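Local atomic coordinates of DynE8 (PDB entry 4AMN), a protein that probably selects and transfers the acyl units for the iterative polyketide synthase of dynemicin (enediyne) biosynthesis, of which this chain is the acyltransferase domain. Residues Pro4-Val9 / Ala58-Asp63. Sequence-based numbering, arbitrary orientation.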
# COMPACT_ATOMS: atom_id res chain seq x y z
N PRO A 4 4.80 -17.06 -14.74
CA PRO A 4 4.53 -15.64 -14.40
C PRO A 4 5.16 -14.71 -15.46
O PRO A 4 6.11 -15.13 -16.13
CB PRO A 4 5.22 -15.44 -13.03
CG PRO A 4 5.92 -16.79 -12.71
CD PRO A 4 5.92 -17.62 -13.97
N ASP A 5 4.64 -13.48 -15.60
CA ASP A 5 5.18 -12.51 -16.56
C ASP A 5 6.44 -11.74 -16.10
O ASP A 5 7.14 -11.13 -16.91
CB ASP A 5 4.09 -11.55 -17.11
CG ASP A 5 3.58 -10.51 -16.07
OD1 ASP A 5 4.29 -10.19 -15.07
OD2 ASP A 5 2.45 -9.99 -16.26
N HIS A 6 6.70 -11.77 -14.78
CA HIS A 6 7.93 -11.24 -14.21
C HIS A 6 8.56 -12.41 -13.48
O HIS A 6 7.89 -13.28 -12.93
CB HIS A 6 7.69 -10.10 -13.22
CG HIS A 6 7.57 -8.76 -13.86
ND1 HIS A 6 6.52 -8.44 -14.68
CD2 HIS A 6 8.39 -7.68 -13.85
CE1 HIS A 6 6.69 -7.22 -15.14
NE2 HIS A 6 7.81 -6.72 -14.64
N GLU A 7 9.87 -12.48 -13.58
CA GLU A 7 10.63 -13.45 -12.83
C GLU A 7 11.31 -12.75 -11.65
O GLU A 7 11.64 -11.57 -11.76
CB GLU A 7 11.66 -14.15 -13.73
CG GLU A 7 12.26 -15.42 -13.09
CD GLU A 7 11.16 -16.39 -12.62
OE1 GLU A 7 10.65 -17.22 -13.41
OE2 GLU A 7 10.73 -16.23 -11.46
N LEU A 8 11.56 -13.48 -10.56
CA LEU A 8 12.24 -12.95 -9.39
C LEU A 8 13.64 -13.54 -9.31
O LEU A 8 13.80 -14.77 -9.25
CB LEU A 8 11.47 -13.34 -8.13
CG LEU A 8 12.18 -13.09 -6.82
CD1 LEU A 8 12.37 -11.58 -6.58
CD2 LEU A 8 11.33 -13.57 -5.63
N VAL A 9 14.67 -12.71 -9.39
CA VAL A 9 16.05 -13.14 -9.38
C VAL A 9 16.71 -12.64 -8.11
O VAL A 9 16.79 -11.43 -7.94
CB VAL A 9 16.83 -12.66 -10.58
CG1 VAL A 9 18.24 -13.26 -10.55
CG2 VAL A 9 16.09 -13.12 -11.89
N ALA A 58 18.16 -8.36 -5.26
CA ALA A 58 16.98 -8.96 -5.81
C ALA A 58 16.35 -8.09 -6.87
O ALA A 58 16.26 -6.88 -6.66
CB ALA A 58 15.94 -9.25 -4.66
N ALA A 59 15.87 -8.68 -7.93
CA ALA A 59 15.25 -7.91 -8.98
C ALA A 59 14.09 -8.67 -9.53
O ALA A 59 14.17 -9.89 -9.79
CB ALA A 59 16.27 -7.62 -10.12
N ALA A 60 13.06 -7.93 -9.90
CA ALA A 60 11.97 -8.45 -10.68
C ALA A 60 12.20 -8.07 -12.13
O ALA A 60 12.36 -6.85 -12.42
CB ALA A 60 10.62 -7.82 -10.16
N VAL A 61 12.21 -9.04 -13.02
CA VAL A 61 12.60 -8.82 -14.42
C VAL A 61 11.66 -9.49 -15.39
O VAL A 61 11.06 -10.53 -15.07
CB VAL A 61 14.05 -9.31 -14.72
CG1 VAL A 61 15.08 -8.59 -13.85
CG2 VAL A 61 14.15 -10.85 -14.58
N ARG A 62 11.49 -8.89 -16.58
CA ARG A 62 10.65 -9.51 -17.62
C ARG A 62 11.36 -10.58 -18.42
O ARG A 62 10.73 -11.47 -18.95
CB ARG A 62 10.03 -8.46 -18.58
CG ARG A 62 9.05 -7.54 -17.90
CD ARG A 62 8.44 -6.63 -18.97
NE ARG A 62 8.63 -5.21 -18.70
CZ ARG A 62 7.64 -4.34 -18.50
NH1 ARG A 62 6.37 -4.75 -18.54
NH2 ARG A 62 7.90 -3.05 -18.26
N ASP A 63 12.69 -10.44 -18.53
CA ASP A 63 13.49 -11.28 -19.39
C ASP A 63 14.96 -11.14 -19.08
O ASP A 63 15.36 -10.37 -18.18
CB ASP A 63 13.16 -11.00 -20.91
CG ASP A 63 13.52 -9.61 -21.38
OD1 ASP A 63 14.07 -8.75 -20.64
OD2 ASP A 63 13.25 -9.35 -22.58
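E7 and V9 pair with V61 and A59 as the antiparallel edge of a four-stranded sheet, in which strand 7-13 is outermost. Separate from the parallel sheet holding strands 102-106 and 174-177, it is probably part of a linker subdomain, as in related synthases. The evidence is an axis angle of 159° and two reciprocal pairs of backbone hydrogen bonds. E7 N reaches V61 O at 2.7 Å, and V61 N returns to E7 O at 2.9 Å; V9 and A59 repeat the exchange, with L8 and A60 the non-hydrogen-bonded pair between.

Apolar packing lies on the face of E7, V9, A59 and V61, where V9 CG2 meets V61 CG2 at 4.0 Å and L67 of helix 64-79 touches both valines. L8 and A60 turn to the other face, against helix 379-390.

E7 CG lies anti to the backbone N and the chain bends at chi2 (53°), letting OE2 accept L8 N on the anti side; OE2 also salt-bridges R404, and OE1 is hydrogen-bonded to T39 OG1.

Where the pairing ends, H6 lies alongside R62, whose CG sits over one ring face, 3.9 Å from the centroid, a CH-pi contact. With H6 replaced by an alanine, R62 CG would probably lose its aromatic partner and D5 OD1 its ring donor. D5 OD1 lies 2.9 Å from H6 ND1, 4° out of the ring plane, and is met from above the carboxylate plane.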